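Local atomic coordinates of Xcc_ctr_pt (Xanthomonas campestris pv. campestris, PDB entry 6NJW), a protein that probably cleaves DNA as a class 2 OLD family nuclease by two-metal catalysis, this chain being its C-terminal region with the Toprim domain. Residues V93-E105 and E111-Y125. Residues are numbered along the deposited sequence; the frame is centred on the assembly and turned at random.
Sequences VRRRLINVLDVIE and EELDADEVIKLAEQY
Val118 projects as a knob between Arg94, Leu97, Ile98 and Leu101 and holds helix 115-123 against helix 93-104, the axes 9.2 Å apart, crossing at 42°. Its methyls divide the hole: CG1 abuts Leu97 CB at 3.5 Å, while CG2 lies on CG1 of Ile98. Deeper in, Leu97 CD1 touches both Ala122 CB and Ile119 CG1. Further along the helix, Leu101 splits its methyls, CD1 reaching Leu121 and CD2 Tyr125.

At the far end, CG2 of Ile104 sits over one face of the Tyr125 ring in a CH-pi contact, 4.0 Å from its centroid. Glu105 OE2 meets the Tyr125 hydroxyl at the ring edge, but the modelled OH to OE2 distance of 2.3 Å is too short for an ordinary hydrogen bond and is doubtful.

Polar contacts secure the loop before helix 115-123. With CG to NE extended, Arg94 runs past Ala115 and holds Leu113 O side-on with NE and NH2, each at 2.8 Å and in the guanidinium plane; Ile98 CD1 covers one face of the group. The bent chain of Arg95 brings NH1 to the syn lone pair of Glu111 OE1 (3.0 Å), a salt bridge with nearly coplanar groups. Asp114 and Glu117 close a capping box at the start of helix 115-123.

Leu97 and Ile119 rest on Val129 of strand 127-130, and Arg96 forms a salt bridge with Asp84, a magnesium-binding residue that holds no ion in this model. The two obliquely crossing helices thus connect adjacent parallel strands 77-82 and 127-130 of the Toprim alpha/beta fold, beginning beside its metal site.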
ATOM      1  N   VAL A  93       5.078  14.246   1.009  1.00 56.25           N
ATOM      2  CA  VAL A  93       5.690  12.976   1.358  1.00 48.06           C
ATOM      3  C   VAL A  93       7.117  13.230   1.804  1.00 48.87           C
ATOM      4  O   VAL A  93       7.681  12.442   2.572  1.00 46.67           O
ATOM      5  CB  VAL A  93       5.614  11.966   0.191  1.00 54.56           C
ATOM      6  CG1 VAL A  93       6.513  12.381  -0.957  1.00 47.47           C
ATOM      7  CG2 VAL A  93       5.995  10.586   0.681  1.00 48.89           C
ATOM      8  N   ARG A  94       7.702  14.353   1.379  1.00 47.13           N
ATOM      9  CA  ARG A  94       9.047  14.696   1.826  1.00 47.74           C
ATOM     10  C   ARG A  94       9.106  14.824   3.342  1.00 45.27           C
ATOM     11  O   ARG A  94       9.982  14.239   3.994  1.00 50.97           O
ATOM     12  CB  ARG A  94       9.506  15.992   1.161  1.00 50.51           C
ATOM     13  CG  ARG A  94      10.857  16.450   1.648  1.00 51.38           C
ATOM     14  CD  ARG A  94      11.363  17.677   0.911  1.00 51.32           C
ATOM     15  NE  ARG A  94      12.698  18.048   1.384  1.00 55.94           N
ATOM     16  CZ  ARG A  94      12.920  18.821   2.444  1.00 58.46           C
ATOM     17  NH1 ARG A  94      11.895  19.304   3.140  1.00 58.93           N
ATOM     18  NH2 ARG A  94      14.165  19.114   2.813  1.00 58.34           N
ATOM     19  N   ARG A  95       8.195  15.609   3.920  1.00 49.74           N
ATOM     20  CA  ARG A  95       8.174  15.796   5.370  1.00 48.66           C
ATOM     21  C   ARG A  95       7.787  14.504   6.079  1.00 45.79           C
ATOM     22  O   ARG A  95       8.399  14.130   7.088  1.00 46.20           O
ATOM     23  CB  ARG A  95       7.202  16.925   5.734  1.00 51.70           C
ATOM     24  CG  ARG A  95       7.116  17.245   7.233  1.00 46.36           C
ATOM     25  CD  ARG A  95       8.465  17.711   7.774  1.00 51.94           C
ATOM     26  NE  ARG A  95       8.956  18.832   6.985  1.00 52.83           N
ATOM     27  CZ  ARG A  95      10.209  19.261   6.981  1.00 59.60           C
ATOM     28  NH1 ARG A  95      11.121  18.670   7.743  1.00 54.76           N
ATOM     29  NH2 ARG A  95      10.542  20.289   6.207  1.00 60.40           N
ATOM     30  N   ARG A  96       6.776  13.814   5.551  1.00 47.11           N
ATOM     31  CA  ARG A  96       6.361  12.532   6.108  1.00 49.39           C
ATOM     32  C   ARG A  96       7.533  11.561   6.200  1.00 43.31           C
ATOM     33  O   ARG A  96       7.695  10.872   7.213  1.00 41.73           O
ATOM     34  CB  ARG A  96       5.227  11.962   5.254  1.00 52.46           C
ATOM     35  CG  ARG A  96       4.684  10.595   5.670  1.00 55.39           C
ATOM     36  CD  ARG A  96       3.737  10.064   4.584  1.00 47.13           C
ATOM     37  NE  ARG A  96       2.923  11.158   4.050  1.00 54.77           N
ATOM     38  CZ  ARG A  96       2.486  11.244   2.797  1.00 54.48           C
ATOM     39  NH1 ARG A  96       2.776  10.293   1.921  1.00 47.31           N
ATOM     40  NH2 ARG A  96       1.755  12.287   2.420  1.00 56.83           N
ATOM     41  N   LEU A  97       8.391  11.528   5.174  1.00 42.79           N
ATOM     42  CA  LEU A  97       9.516  10.600   5.177  1.00 45.61           C
ATOM     43  C   LEU A  97      10.698  11.124   5.983  1.00 39.85           C
ATOM     44  O   LEU A  97      11.431  10.333   6.578  1.00 41.67           O
ATOM     45  CB  LEU A  97       9.962  10.291   3.740  1.00 41.55           C
ATOM     46  CG  LEU A  97       9.024   9.392   2.934  1.00 44.22           C
ATOM     47  CD1 LEU A  97       9.579   9.120   1.533  1.00 43.71           C
ATOM     48  CD2 LEU A  97       8.773   8.087   3.675  1.00 44.08           C
ATOM     49  N   ILE A  98      10.914  12.436   6.025  1.00 45.95           N
ATOM     50  CA  ILE A  98      11.928  12.958   6.943  1.00 44.95           C
ATOM     51  C   ILE A  98      11.549  12.633   8.385  1.00 39.09           C
ATOM     52  O   ILE A  98      12.409  12.303   9.214  1.00 45.22           O
ATOM     53  CB  ILE A  98      12.118  14.472   6.727  1.00 50.17           C
ATOM     54  CG1 ILE A  98      12.833  14.722   5.392  1.00 48.25           C
ATOM     55  CG2 ILE A  98      12.916  15.079   7.882  1.00 47.80           C
ATOM     56  CD1 ILE A  98      12.897  16.184   4.997  1.00 55.34           C
ATOM     57  N   ASN A  99      10.255  12.691   8.697  1.00 41.14           N
ATOM     58  CA  ASN A  99       9.812  12.397  10.057  1.00 41.25           C
ATOM     59  C   ASN A  99      10.153  10.968  10.465  1.00 44.01           C
ATOM     60  O   ASN A  99      10.552  10.727  11.613  1.00 42.17           O
ATOM     61  CB  ASN A  99       8.314  12.664  10.183  1.00 45.21           C
ATOM     62  CG  ASN A  99       8.010  14.150  10.349  1.00 49.80           C
ATOM     63  OD1 ASN A  99       8.871  14.913  10.766  1.00 49.45           O
ATOM     64  ND2 ASN A  99       6.799  14.559   9.997  1.00 49.24           N
ATOM     65  N   VAL A 100      10.042  10.004   9.539  1.00 43.40           N
ATOM     66  CA  VAL A 100      10.463   8.649   9.912  1.00 38.09           C
ATOM     67  C   VAL A 100      11.967   8.446   9.747  1.00 39.65           C
ATOM     68  O   VAL A 100      12.568   7.664  10.495  1.00 41.62           O
ATOM     69  CB  VAL A 100       9.666   7.570   9.152  1.00 35.03           C
ATOM     70  CG1 VAL A 100       8.205   7.612   9.568  1.00 36.12           C
ATOM     71  CG2 VAL A 100       9.790   7.730   7.646  1.00 40.07           C
ATOM     72  N   LEU A 101      12.618   9.127   8.797  1.00 35.16           N
ATOM     73  CA  LEU A 101      14.059   8.940   8.673  1.00 39.57           C
ATOM     74  C   LEU A 101      14.802   9.502   9.879  1.00 43.19           C
ATOM     75  O   LEU A 101      15.843   8.961  10.271  1.00 44.46           O
ATOM     76  CB  LEU A 101      14.573   9.569   7.380  1.00 43.99           C
ATOM     77  CG  LEU A 101      14.248   8.829   6.073  1.00 38.80           C
ATOM     78  CD1 LEU A 101      14.494   9.735   4.873  1.00 43.65           C
ATOM     79  CD2 LEU A 101      15.045   7.548   5.939  1.00 38.77           C
ATOM     80  N   ASP A 102      14.272  10.568  10.492  1.00 45.58           N
ATOM     81  CA  ASP A 102      14.849  11.073  11.739  1.00 47.61           C
ATOM     82  C   ASP A 102      14.823  10.022  12.842  1.00 44.65           C
ATOM     83  O   ASP A 102      15.694  10.024  13.716  1.00 45.59           O
ATOM     84  CB  ASP A 102      14.100  12.318  12.205  1.00 46.46           C
ATOM     85  CG  ASP A 102      14.412  13.540  11.370  1.00 49.04           C
ATOM     86  OD1 ASP A 102      15.410  13.528  10.620  1.00 52.09           O
ATOM     87  OD2 ASP A 102      13.638  14.512  11.464  1.00 53.91           O
ATOM     88  N   VAL A 103      13.837   9.125  12.822  1.00 44.08           N
ATOM     89  CA  VAL A 103      13.781   8.031  13.790  1.00 41.33           C
ATOM     90  C   VAL A 103      14.699   6.885  13.373  1.00 49.66           C
ATOM     91  O   VAL A 103      15.554   6.434  14.145  1.00 44.90           O
ATOM     92  CB  VAL A 103      12.324   7.551  13.955  1.00 38.39           C
ATOM     93  CG1 VAL A 103      12.248   6.354  14.896  1.00 43.08           C
ATOM     94  CG2 VAL A 103      11.419   8.693  14.431  1.00 44.80           C
ATOM     95  N   ILE A 104      14.528   6.374  12.152  1.00 45.61           N
ATOM     96  CA  ILE A 104      15.258   5.167  11.774  1.00 46.43           C
ATOM     97  C   ILE A 104      16.724   5.455  11.463  1.00 46.58           C
ATOM     98  O   ILE A 104      17.548   4.533  11.480  1.00 49.55           O
ATOM     99  CB  ILE A 104      14.578   4.474  10.582  1.00 48.96           C
ATOM    100  CG1 ILE A 104      15.022   3.015  10.477  1.00 49.41           C
ATOM    101  CG2 ILE A 104      14.907   5.202   9.279  1.00 47.16           C
ATOM    102  CD1 ILE A 104      14.295   2.083  11.430  1.00 53.47           C
ATOM    103  N   GLU A 105      17.076   6.709  11.207  1.00 48.32           N
ATOM    104  CA  GLU A 105      18.450   7.109  10.908  1.00 53.36           C
ATOM    105  C   GLU A 105      18.782   8.336  11.759  1.00 57.69           C
ATOM    106  O   GLU A 105      19.126   9.410  11.266  1.00 59.65           O
ATOM    107  CB  GLU A 105      18.615   7.371   9.401  1.00 50.69           C
ATOM    108  CG  GLU A 105      20.036   7.456   8.902  1.00 50.80           C
ATOM    109  CD  GLU A 105      20.112   7.734   7.393  1.00 53.27           C
ATOM    110  OE1 GLU A 105      19.834   8.887   6.989  1.00 50.78           O
ATOM    111  OE2 GLU A 105      20.451   6.801   6.621  1.00 51.10           O
ATOM    112  N   GLU A 111      17.317  17.608   6.377  1.00 61.85           N
ATOM    113  CA  GLU A 111      16.579  18.790   5.933  1.00 62.07           C
ATOM    114  C   GLU A 111      17.058  19.302   4.582  1.00 59.70           C
ATOM    115  O   GLU A 111      16.283  19.935   3.853  1.00 56.01           O
ATOM    116  CB  GLU A 111      16.695  19.913   6.969  1.00 64.08           C
ATOM    117  CG  GLU A 111      16.005  19.616   8.275  1.00 62.10           C
ATOM    118  CD  GLU A 111      14.589  19.125   8.069  1.00 65.69           C
ATOM    119  OE1 GLU A 111      13.846  19.741   7.260  1.00 63.83           O
ATOM    120  OE2 GLU A 111      14.230  18.114   8.716  1.00 65.91           O
ATOM    121  N   GLU A 112      18.317  19.055   4.231  1.00 58.42           N
ATOM    122  CA  GLU A 112      18.879  19.625   3.017  1.00 62.62           C
ATOM    123  C   GLU A 112      18.666  18.754   1.784  1.00 65.08           C
ATOM    124  O   GLU A 112      19.178  19.089   0.712  1.00 64.38           O
ATOM    125  CB  GLU A 112      20.371  19.908   3.209  1.00 63.37           C
ATOM    126  CG  GLU A 112      20.678  20.987   4.248  1.00 68.66           C
ATOM    127  CD  GLU A 112      19.814  22.244   4.102  1.00 74.62           C
ATOM    128  OE1 GLU A 112      19.680  22.770   2.971  1.00 74.77           O
ATOM    129  OE2 GLU A 112      19.273  22.712   5.133  1.00 74.23           O
ATOM    130  N   LEU A 113      17.912  17.661   1.893  1.00 61.39           N
ATOM    131  CA  LEU A 113      17.653  16.813   0.737  1.00 60.72           C
ATOM    132  C   LEU A 113      16.377  17.261   0.042  1.00 54.53           C
ATOM    133  O   LEU A 113      15.416  17.675   0.697  1.00 59.54           O
ATOM    134  CB  LEU A 113      17.532  15.346   1.153  1.00 54.05           C
ATOM    135  CG  LEU A 113      18.689  14.818   1.991  1.00 59.49           C
ATOM    136  CD1 LEU A 113      18.460  13.365   2.385  1.00 55.34           C
ATOM    137  CD2 LEU A 113      19.980  14.971   1.211  1.00 58.90           C
ATOM    138  N   ASP A 114      16.371  17.186  -1.287  1.00 57.71           N
ATOM    139  CA  ASP A 114      15.120  17.445  -1.979  1.00 54.63           C
ATOM    140  C   ASP A 114      14.231  16.208  -1.893  1.00 57.11           C
ATOM    141  O   ASP A 114      14.645  15.152  -1.406  1.00 55.00           O
ATOM    142  CB  ASP A 114      15.365  17.890  -3.429  1.00 59.90           C
ATOM    143  CG  ASP A 114      16.050  16.829  -4.296  1.00 68.85           C
ATOM    144  OD1 ASP A 114      15.906  15.606  -4.049  1.00 67.32           O
ATOM    145  OD2 ASP A 114      16.737  17.234  -5.265  1.00 71.98           O
ATOM    146  N   ALA A 115      12.990  16.347  -2.363  1.00 54.54           N
ATOM    147  CA  ALA A 115      12.014  15.274  -2.190  1.00 54.45           C
ATOM    148  C   ALA A 115      12.515  13.969  -2.799  1.00 53.48           C
ATOM    149  O   ALA A 115      12.496  12.920  -2.147  1.00 49.48           O
ATOM    150  CB  ALA A 115      10.670  15.687  -2.796  1.00 53.76           C
ATOM    151  N   ASP A 116      13.008  14.019  -4.038  1.00 54.38           N
ATOM    152  CA  ASP A 116      13.469  12.790  -4.671  1.00 54.82           C
ATOM    153  C   ASP A 116      14.668  12.195  -3.943  1.00 49.55           C
ATOM    154  O   ASP A 116      14.799  10.970  -3.877  1.00 48.85           O
ATOM    155  CB  ASP A 116      13.788  13.041  -6.145  1.00 60.41           C
ATOM    156  CG  ASP A 116      12.537  13.024  -7.022  1.00 64.28           C
ATOM    157  OD1 ASP A 116      11.458  12.626  -6.530  1.00 69.07           O
ATOM    158  OD2 ASP A 116      12.628  13.412  -8.204  1.00 72.24           O
ATOM    159  N   GLU A 117      15.532  13.028  -3.362  1.00 50.54           N
ATOM    160  CA  GLU A 117      16.621  12.488  -2.550  1.00 50.16           C
ATOM    161  C   GLU A 117      16.094  11.843  -1.264  1.00 46.21           C
ATOM    162  O   GLU A 117      16.605  10.804  -0.831  1.00 48.63           O
ATOM    163  CB  GLU A 117      17.636  13.589  -2.220  1.00 53.44           C
ATOM    164  CG  GLU A 117      18.528  14.013  -3.402  1.00 57.51           C
ATOM    165  CD  GLU A 117      19.195  15.376  -3.184  1.00 59.91           C
ATOM    166  OE1 GLU A 117      18.536  16.308  -2.679  1.00 64.24           O
ATOM    167  OE2 GLU A 117      20.391  15.508  -3.500  1.00 64.18           O
ATOM    168  N   VAL A 118      15.103  12.460  -0.618  1.00 44.83           N
ATOM    169  CA  VAL A 118      14.514  11.843   0.570  1.00 44.62           C
ATOM    170  C   VAL A 118      13.863  10.516   0.199  1.00 48.72           C
ATOM    171  O   VAL A 118      13.965   9.526   0.934  1.00 46.62           O
ATOM    172  CB  VAL A 118      13.522  12.814   1.232  1.00 47.34           C
ATOM    173  CG1 VAL A 118      12.586  12.084   2.218  1.00 45.25           C
ATOM    174  CG2 VAL A 118      14.287  13.921   1.938  1.00 49.30           C
ATOM    175  N   ILE A 119      13.234  10.465  -0.974  1.00 42.91           N
ATOM    176  CA  ILE A 119      12.538   9.259  -1.410  1.00 41.50           C
ATOM    177  C   ILE A 119      13.523   8.131  -1.712  1.00 41.85           C
ATOM    178  O   ILE A 119      13.310   6.984  -1.304  1.00 42.13           O
ATOM    179  CB  ILE A 119      11.638   9.582  -2.618  1.00 46.84           C
ATOM    180  CG1 ILE A 119      10.431  10.403  -2.155  1.00 46.00           C
ATOM    181  CG2 ILE A 119      11.167   8.308  -3.293  1.00 44.22           C
ATOM    182  CD1 ILE A 119       9.622  11.025  -3.285  1.00 49.06           C
ATOM    183  N   LYS A 120      14.610   8.418  -2.433  1.00 42.72           N
ATOM    184  CA  LYS A 120      15.534   7.323  -2.755  1.00 45.86           C
ATOM    185  C   LYS A 120      16.343   6.874  -1.536  1.00 41.57           C
ATOM    186  O   LYS A 120      16.731   5.700  -1.448  1.00 39.70           O
ATOM    187  CB  LYS A 120      16.458   7.716  -3.906  1.00 48.13           C
ATOM    188  CG  LYS A 120      17.465   8.787  -3.586  1.00 48.13           C
ATOM    189  CD  LYS A 120      18.174   9.218  -4.882  1.00 58.87           C
ATOM    190  CE  LYS A 120      19.363  10.147  -4.614  1.00 55.73           C
ATOM    191  NZ  LYS A 120      19.933  10.682  -5.888  1.00 63.04           N
ATOM    192  N   LEU A 121      16.591   7.772  -0.577  1.00 43.30           N
ATOM    193  CA  LEU A 121      17.163   7.336   0.696  1.00 42.01           C
ATOM    194  C   LEU A 121      16.213   6.401   1.429  1.00 43.14           C
ATOM    195  O   LEU A 121      16.633   5.373   1.980  1.00 40.24           O
ATOM    196  CB  LEU A 121      17.483   8.550   1.575  1.00 42.64           C
ATOM    197  CG  LEU A 121      17.956   8.297   3.007  1.00 43.36           C
ATOM    198  CD1 LEU A 121      19.197   7.402   3.046  1.00 40.24           C
ATOM    199  CD2 LEU A 121      18.219   9.635   3.723  1.00 48.02           C
ATOM    200  N   ALA A 122      14.922   6.736   1.432  1.00 38.17           N
ATOM    201  CA  ALA A 122      13.978   6.000   2.260  1.00 40.74           C
ATOM    202  C   ALA A 122      13.786   4.576   1.764  1.00 40.23           C
ATOM    203  O   ALA A 122      13.489   3.682   2.565  1.00 37.94           O
ATOM    204  CB  ALA A 122      12.647   6.740   2.313  1.00 37.38           C
ATOM    205  N   GLU A 123      13.985   4.330   0.463  1.00 41.13           N
ATOM    206  CA  GLU A 123      13.882   2.961  -0.047  1.00 35.26           C
ATOM    207  C   GLU A 123      14.877   2.030   0.618  1.00 35.80           C
ATOM    208  O   GLU A 123      14.620   0.825   0.718  1.00 39.34           O
ATOM    209  CB  GLU A 123      14.078   2.928  -1.572  1.00 37.71           C
ATOM    210  CG  GLU A 123      12.912   3.573  -2.304  1.00 39.95           C
ATOM    211  CD  GLU A 123      12.864   3.255  -3.800  1.00 44.15           C
ATOM    212  OE1 GLU A 123      13.785   2.604  -4.320  1.00 43.55           O
ATOM    213  OE2 GLU A 123      11.890   3.664  -4.457  1.00 44.75           O
ATOM    214  N   GLN A 124      16.024   2.555   1.056  1.00 33.02           N
ATOM    215  CA  GLN A 124      17.009   1.713   1.729  1.00 38.61           C
ATOM    216  C   GLN A 124      16.449   1.098   3.006  1.00 37.35           C
ATOM    217  O   GLN A 124      16.852  -0.006   3.403  1.00 35.70           O
ATOM    218  CB  GLN A 124      18.258   2.532   2.048  1.00 39.11           C
ATOM    219  CG  GLN A 124      19.084   2.924   0.843  1.00 43.08           C
ATOM    220  CD  GLN A 124      20.410   3.502   1.274  1.00 44.60           C
ATOM    221  OE1 GLN A 124      21.312   2.773   1.693  1.00 49.31           O
ATOM    222  NE2 GLN A 124      20.516   4.814   1.228  1.00 40.88           N
ATOM    223  N   TYR A 125      15.504   1.774   3.648  1.00 37.02           N
ATOM    224  CA  TYR A 125      14.922   1.288   4.888  1.00 35.59           C
ATOM    225  C   TYR A 125      13.596   0.588   4.657  1.00 36.32           C
ATOM    226  O   TYR A 125      12.869   0.325   5.621  1.00 38.26           O
ATOM    227  CB  TYR A 125      14.759   2.454   5.877  1.00 39.21           C
ATOM    228  CG  TYR A 125      16.105   3.032   6.245  1.00 40.23           C
ATOM    229  CD1 TYR A 125      16.936   2.387   7.148  1.00 46.23           C
ATOM    230  CD2 TYR A 125      16.574   4.197   5.640  1.00 46.34           C
ATOM    231  CE1 TYR A 125      18.181   2.905   7.468  1.00 45.44           C
ATOM    232  CE2 TYR A 125      17.815   4.715   5.950  1.00 45.02           C
ATOM    233  CZ  TYR A 125      18.612   4.069   6.867  1.00 47.13           C
ATOM    234  OH  TYR A 125      19.855   4.595   7.163  1.00 52.67           O
TER
HETATM  235  O   HOH W   1      16.327  16.086   9.490  1.00 54.39           O